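Local coordinates for protein 2-keto acid:ferredoxin oxidoreductase subunit alpha (Pyrococcus furiosus, PDB 1YD7) that probably serves as the alpha subunit of a heterotetrameric enzyme that converts 2-oxoglutarate and CoA to succinyl-CoA and CO2, reducing ferredoxin, at residues Ala28-Cys38 with Val160-Phe171. Residues are numbered along the deposited sequence; the frame is centred on the assembly and turned at random.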
ATOM      1  N   ALA A  28       5.279  -8.542  -0.507  1.00 26.96           N
ATOM      2  CA  ALA A  28       4.482  -8.663   0.696  1.00 24.18           C
ATOM      3  C   ALA A  28       3.523  -7.473   0.843  1.00 23.84           C
ATOM      4  O   ALA A  28       2.360  -7.665   1.156  1.00 22.98           O
ATOM      5  CB  ALA A  28       5.378  -8.762   1.920  1.00 26.68           C
ATOM      6  N   ILE A  29       4.034  -6.263   0.635  1.00 22.05           N
ATOM      7  CA  ILE A  29       3.197  -5.050   0.587  1.00 26.63           C
ATOM      8  C   ILE A  29       2.030  -5.186  -0.414  1.00 25.84           C
ATOM      9  O   ILE A  29       0.869  -5.068  -0.033  1.00 28.82           O
ATOM     10  CB  ILE A  29       4.055  -3.791   0.289  1.00 26.68           C
ATOM     11  CG1 ILE A  29       5.049  -3.556   1.417  1.00 23.63           C
ATOM     12  CG2 ILE A  29       3.184  -2.571   0.096  1.00 31.04           C
ATOM     13  CD1 ILE A  29       6.005  -2.366   1.187  1.00 27.87           C
ATOM     14  N   ALA A  30       2.335  -5.527  -1.659  1.00 27.47           N
ATOM     15  CA  ALA A  30       1.317  -5.733  -2.689  1.00 28.16           C
ATOM     16  C   ALA A  30       0.258  -6.791  -2.354  1.00 30.99           C
ATOM     17  O   ALA A  30      -0.945  -6.577  -2.529  1.00 29.77           O
ATOM     18  CB  ALA A  30       1.993  -6.079  -4.018  1.00 29.33           C
ATOM     19  N   ARG A  31       0.704  -7.958  -1.901  1.00 30.78           N
ATOM     20  CA  ARG A  31      -0.224  -9.009  -1.521  1.00 28.34           C
ATOM     21  C   ARG A  31      -1.132  -8.607  -0.360  1.00 27.35           C
ATOM     22  O   ARG A  31      -2.324  -8.928  -0.362  1.00 24.80           O
ATOM     23  CB  ARG A  31       0.523 -10.282  -1.150  1.00 28.87           C
ATOM     24  CG  ARG A  31       1.189 -10.923  -2.314  1.00 31.47           C
ATOM     25  CD  ARG A  31       1.659 -12.364  -1.993  1.00 30.26           C
ATOM     26  NE  ARG A  31       2.548 -12.867  -3.052  1.00 32.05           N
ATOM     27  CZ  ARG A  31       2.902 -14.146  -3.216  1.00 31.59           C
ATOM     28  NH1 ARG A  31       2.407 -15.112  -2.451  1.00 28.70           N
ATOM     29  NH2 ARG A  31       3.734 -14.466  -4.192  1.00 32.76           N
ATOM     30  N   ALA A  32      -0.545  -7.962   0.643  1.00 25.08           N
ATOM     31  CA  ALA A  32      -1.291  -7.460   1.796  1.00 26.39           C
ATOM     32  C   ALA A  32      -2.337  -6.410   1.390  1.00 26.23           C
ATOM     33  O   ALA A  32      -3.482  -6.463   1.831  1.00 24.18           O
ATOM     34  CB  ALA A  32      -0.336  -6.865   2.819  1.00 24.28           C
ATOM     35  N   ALA A  33      -1.914  -5.457   0.564  1.00 27.05           N
ATOM     36  CA  ALA A  33      -2.786  -4.387   0.101  1.00 26.78           C
ATOM     37  C   ALA A  33      -4.008  -4.978  -0.589  1.00 29.07           C
ATOM     38  O   ALA A  33      -5.128  -4.674  -0.225  1.00 30.80           O
ATOM     39  CB  ALA A  33      -2.026  -3.448  -0.804  1.00 26.25           C
ATOM     40  N   ILE A  34      -3.774  -5.910  -1.506  1.00 30.64           N
ATOM     41  CA  ILE A  34      -4.837  -6.598  -2.217  1.00 26.63           C
ATOM     42  C   ILE A  34      -5.717  -7.459  -1.336  1.00 30.03           C
ATOM     43  O   ILE A  34      -6.949  -7.466  -1.490  1.00 31.82           O
ATOM     44  CB  ILE A  34      -4.248  -7.406  -3.380  1.00 29.45           C
ATOM     45  CG1 ILE A  34      -3.784  -6.418  -4.456  1.00 32.47           C
ATOM     46  CG2 ILE A  34      -5.245  -8.380  -3.917  1.00 29.00           C
ATOM     47  CD1 ILE A  34      -3.161  -7.019  -5.639  1.00 35.35           C
ATOM     48  N   LEU A  35      -5.117  -8.208  -0.422  1.00 30.15           N
ATOM     49  CA  LEU A  35      -5.914  -9.002   0.511  1.00 31.28           C
ATOM     50  C   LEU A  35      -6.745  -8.090   1.415  1.00 29.42           C
ATOM     51  O   LEU A  35      -7.825  -8.479   1.846  1.00 27.59           O
ATOM     52  CB  LEU A  35      -5.037  -9.957   1.363  1.00 31.26           C
ATOM     53  CG  LEU A  35      -4.562 -11.240   0.650  1.00 31.75           C
ATOM     54  CD1 LEU A  35      -3.298 -11.777   1.321  1.00 32.23           C
ATOM     55  CD2 LEU A  35      -5.660 -12.319   0.620  1.00 33.40           C
ATOM     56  N   ALA A  36      -6.224  -6.902   1.715  1.00 30.36           N
ATOM     57  CA  ALA A  36      -6.932  -5.934   2.556  1.00 30.78           C
ATOM     58  C   ALA A  36      -8.090  -5.217   1.831  1.00 30.82           C
ATOM     59  O   ALA A  36      -8.883  -4.547   2.479  1.00 30.62           O
ATOM     60  CB  ALA A  36      -5.969  -4.902   3.103  1.00 30.15           C
ATOM     61  N   GLY A  37      -8.154  -5.337   0.508  1.00 31.49           N
ATOM     62  CA  GLY A  37      -9.279  -4.832  -0.300  1.00 30.17           C
ATOM     63  C   GLY A  37      -8.935  -3.612  -1.122  1.00 30.14           C
ATOM     64  O   GLY A  37      -9.814  -2.992  -1.681  1.00 34.10           O
ATOM     65  N   CYS A  38      -7.656  -3.250  -1.194  1.00 29.72           N
ATOM     66  CA  CYS A  38      -7.225  -2.176  -2.079  1.00 29.97           C
ATOM     67  C   CYS A  38      -7.532  -2.544  -3.537  1.00 32.57           C
ATOM     68  O   CYS A  38      -7.136  -3.617  -4.019  1.00 31.81           O
ATOM     69  CB  CYS A  38      -5.737  -1.921  -1.941  1.00 28.18           C
ATOM     70  SG  CYS A  38      -5.107  -0.570  -2.922  1.00 26.48           S
ATOM     71  N   VAL A 160      10.215  -8.525   6.259  1.00 35.04           N
ATOM     72  CA  VAL A 160       9.218  -8.904   5.256  1.00 34.02           C
ATOM     73  C   VAL A 160       7.898  -9.260   5.922  1.00 34.51           C
ATOM     74  O   VAL A 160       6.845  -8.881   5.415  1.00 35.78           O
ATOM     75  CB  VAL A 160       9.694 -10.070   4.355  1.00 28.40           C
ATOM     76  CG1 VAL A 160       8.624 -10.511   3.391  1.00 29.06           C
ATOM     77  CG2 VAL A 160      10.953  -9.692   3.565  1.00 31.53           C
ATOM     78  N   GLN A 161       7.952  -9.998   7.032  1.00 34.44           N
ATOM     79  CA  GLN A 161       6.753 -10.300   7.835  1.00 32.75           C
ATOM     80  C   GLN A 161       6.027  -9.001   8.255  1.00 34.37           C
ATOM     81  O   GLN A 161       4.809  -8.904   8.146  1.00 35.47           O
ATOM     82  CB  GLN A 161       7.121 -11.089   9.078  1.00 33.27           C
ATOM     83  CG  GLN A 161       5.933 -11.490   9.977  1.00 32.06           C
ATOM     84  CD  GLN A 161       5.023 -12.467   9.304  1.00 35.98           C
ATOM     85  OE1 GLN A 161       5.460 -13.531   8.878  1.00 37.56           O
ATOM     86  NE2 GLN A 161       3.735 -12.124   9.205  1.00 38.82           N
ATOM     87  N   GLU A 162       6.795  -8.016   8.709  1.00 34.73           N
ATOM     88  CA  GLU A 162       6.257  -6.710   9.087  1.00 34.90           C
ATOM     89  C   GLU A 162       5.740  -5.887   7.905  1.00 34.00           C
ATOM     90  O   GLU A 162       4.761  -5.179   8.052  1.00 29.69           O
ATOM     91  CB  GLU A 162       7.298  -5.913   9.854  1.00 33.90           C
ATOM     92  CG  GLU A 162       7.506  -6.457  11.245  1.00 35.06           C
ATOM     93  CD  GLU A 162       8.449  -5.615  12.071  1.00 34.23           C
ATOM     94  OE1 GLU A 162       9.174  -4.779  11.495  1.00 37.46           O
ATOM     95  OE2 GLU A 162       8.436  -5.786  13.311  1.00 38.78           O
ATOM     96  N   ALA A 163       6.402  -5.969   6.751  1.00 32.88           N
ATOM     97  CA  ALA A 163       5.871  -5.385   5.525  1.00 29.30           C
ATOM     98  C   ALA A 163       4.461  -5.924   5.217  1.00 30.56           C
ATOM     99  O   ALA A 163       3.542  -5.150   4.931  1.00 27.46           O
ATOM    100  CB  ALA A 163       6.791  -5.605   4.354  1.00 28.77           C
ATOM    101  N   PHE A 164       4.278  -7.232   5.355  1.00 29.13           N
ATOM    102  CA  PHE A 164       2.971  -7.797   5.221  1.00 28.58           C
ATOM    103  C   PHE A 164       1.977  -7.265   6.269  1.00 33.03           C
ATOM    104  O   PHE A 164       0.976  -6.645   5.890  1.00 30.16           O
ATOM    105  CB  PHE A 164       2.992  -9.304   5.270  1.00 27.52           C
ATOM    106  CG  PHE A 164       1.673  -9.919   4.908  1.00 26.91           C
ATOM    107  CD1 PHE A 164       1.309 -10.057   3.579  1.00 29.14           C
ATOM    108  CD2 PHE A 164       0.769 -10.311   5.889  1.00 31.32           C
ATOM    109  CE1 PHE A 164       0.079 -10.598   3.231  1.00 27.01           C
ATOM    110  CE2 PHE A 164      -0.487 -10.828   5.549  1.00 29.27           C
ATOM    111  CZ  PHE A 164      -0.812 -10.975   4.216  1.00 31.03           C
ATOM    112  N   ASP A 165       2.266  -7.521   7.553  1.00 30.81           N
ATOM    113  CA  ASP A 165       1.351  -7.262   8.654  1.00 30.15           C
ATOM    114  C   ASP A 165       1.068  -5.762   8.839  1.00 29.10           C
ATOM    115  O   ASP A 165      -0.035  -5.395   9.163  1.00 27.44           O
ATOM    116  CB  ASP A 165       1.902  -7.797   9.991  1.00 32.46           C
ATOM    117  CG  ASP A 165       1.998  -9.320  10.052  1.00 35.95           C
ATOM    118  OD1 ASP A 165       1.166 -10.042   9.466  1.00 36.38           O
ATOM    119  OD2 ASP A 165       2.920  -9.802  10.742  1.00 38.60           O
ATOM    120  N   PHE A 166       2.089  -4.928   8.692  1.00 25.69           N
ATOM    121  CA  PHE A 166       1.939  -3.519   8.826  1.00 25.10           C
ATOM    122  C   PHE A 166       1.127  -2.928   7.660  1.00 29.86           C
ATOM    123  O   PHE A 166       0.483  -1.876   7.829  1.00 26.79           O
ATOM    124  CB  PHE A 166       3.290  -2.803   8.918  1.00 28.62           C
ATOM    125  CG  PHE A 166       4.055  -3.023  10.223  1.00 30.30           C
ATOM    126  CD1 PHE A 166       3.803  -4.091  11.065  1.00 30.98           C
ATOM    127  CD2 PHE A 166       5.078  -2.168  10.560  1.00 30.62           C
ATOM    128  CE1 PHE A 166       4.556  -4.274  12.227  1.00 32.04           C
ATOM    129  CE2 PHE A 166       5.820  -2.353  11.717  1.00 33.04           C
ATOM    130  CZ  PHE A 166       5.550  -3.410  12.546  1.00 29.07           C
ATOM    131  N   THR A 167       1.186  -3.560   6.480  1.00 28.46           N
ATOM    132  CA  THR A 167       0.399  -3.087   5.340  1.00 28.61           C
ATOM    133  C   THR A 167      -1.111  -3.319   5.624  1.00 29.47           C
ATOM    134  O   THR A 167      -1.919  -2.410   5.447  1.00 25.02           O
ATOM    135  CB  THR A 167       0.877  -3.698   3.993  1.00 25.44           C
ATOM    136  OG1 THR A 167       2.169  -3.157   3.676  1.00 25.15           O
ATOM    137  CG2 THR A 167      -0.080  -3.344   2.853  1.00 26.39           C
ATOM    138  N   ILE A 168      -1.462  -4.512   6.102  1.00 25.26           N
ATOM    139  CA  ILE A 168      -2.823  -4.791   6.512  1.00 30.56           C
ATOM    140  C   ILE A 168      -3.281  -3.861   7.638  1.00 32.79           C
ATOM    141  O   ILE A 168      -4.409  -3.333   7.602  1.00 31.97           O
ATOM    142  CB  ILE A 168      -3.000  -6.264   6.896  1.00 33.45           C
ATOM    143  CG1 ILE A 168      -2.994  -7.121   5.630  1.00 35.21           C
ATOM    144  CG2 ILE A 168      -4.312  -6.477   7.659  1.00 32.82           C
ATOM    145  CD1 ILE A 168      -2.820  -8.549   5.908  1.00 39.84           C
ATOM    146  N   ARG A 169      -2.412  -3.651   8.627  1.00 30.41           N
ATOM    147  CA  ARG A 169      -2.730  -2.770   9.716  1.00 31.36           C
ATOM    148  C   ARG A 169      -2.927  -1.339   9.219  1.00 28.77           C
ATOM    149  O   ARG A 169      -3.794  -0.641   9.735  1.00 28.18           O
ATOM    150  CB  ARG A 169      -1.682  -2.870  10.828  1.00 35.16           C
ATOM    151  CG  ARG A 169      -1.923  -1.943  12.021  1.00 39.27           C
ATOM    152  CD  ARG A 169      -1.467  -2.553  13.366  1.00 44.31           C
ATOM    153  NE  ARG A 169      -0.093  -3.069  13.359  1.00 48.24           N
ATOM    154  CZ  ARG A 169       0.257  -4.358  13.499  1.00 50.75           C
ATOM    155  NH1 ARG A 169       1.541  -4.673  13.479  1.00 49.26           N
ATOM    156  NH2 ARG A 169      -0.640  -5.343  13.641  1.00 51.24           N
ATOM    157  N   ALA A 170      -2.157  -0.904   8.211  1.00 26.96           N
ATOM    158  CA  ALA A 170      -2.272   0.456   7.710  1.00 24.62           C
ATOM    159  C   ALA A 170      -3.631   0.703   7.038  1.00 25.63           C
ATOM    160  O   ALA A 170      -4.185   1.767   7.198  1.00 25.44           O
ATOM    161  CB  ALA A 170      -1.160   0.783   6.754  1.00 25.89           C
ATOM    162  N   PHE A 171      -4.132  -0.267   6.275  1.00 25.27           N
ATOM    163  CA  PHE A 171      -5.456  -0.150   5.684  1.00 31.02           C
ATOM    164  C   PHE A 171      -6.503  -0.134   6.803  1.00 29.87           C
ATOM    165  O   PHE A 171      -7.383   0.739   6.805  1.00 29.13           O
ATOM    166  CB  PHE A 171      -5.742  -1.252   4.652  1.00 28.82           C
ATOM    167  CG  PHE A 171      -5.124  -0.989   3.321  1.00 29.17           C
ATOM    168  CD1 PHE A 171      -3.918  -1.595   2.958  1.00 28.88           C
ATOM    169  CD2 PHE A 171      -5.717  -0.113   2.445  1.00 29.85           C
ATOM    170  CE1 PHE A 171      -3.311  -1.308   1.761  1.00 29.96           C
ATOM    171  CE2 PHE A 171      -5.133   0.159   1.223  1.00 32.95           C
ATOM    172  CZ  PHE A 171      -3.916  -0.447   0.873  1.00 30.71           C
TER
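Ala-32 meets Phe-164, Thr-167 and Ile-168 where helices 28-36 and 160-171 run side by side, 28° from parallel, an instance of close packing made possible by alanines. Its CB stands over one face of the Phe-164 ring in a CH-pi contact, 4.1 Å from the centroid. The same CB lies 3.3 Å from Phe-164 O. With CG anti to the backbone N (chi1 -171°), Phe-164 swings its ring across to helix 28-36, where Leu-35 CD1 arrives at the ring edge, 3.9 Å from Phe-164 CZ. One turn earlier, Ala-28 CB packs against Val-160 CG1, Ala-163 CB and Phe-164 CB. At the other end the Phe-171 ring reaches Ala-33, its CE1 3.6 Å from Ala-33 CB, while its CD1 rests on Ala-36 CB and its CZ on Cys-38 CB; Cys-38 SG adds an oblique sulfur-aromatic contact. Were Phe-171 reduced to an alanine, the space its ring fills between the helix ends would probably be left as a gap, with Ala-33, Ala-36 and Cys-38 losing their shared aromatic partner.

The next shell positions these groups. With chi1 at -69°, Thr-167 OG1 lies beside its own backbone N and donates to Ala-163 O at 2.7 Å, satisfying the buried hydroxyl within its helix, while CG2, anti to that N, packs against Ala-32 CB and Ile-29 O. Gly-37, with positive phi, closes helix 28-36 with a Schellman motif that turns Cys-38 back toward Phe-171. Ile-29 and Thr-167 also touch Leu-183 of strand 180-185, so the pair packs on the parallel sheet of a fold assigned to the thiamine diphosphate-binding family. The axes of the two segments come within 7.9 Å at their closest. No hydrogen bond links the segments; their cohesion rests on the fit of buried apolar surfaces, with the polar backbone satisfied largely inside each helix.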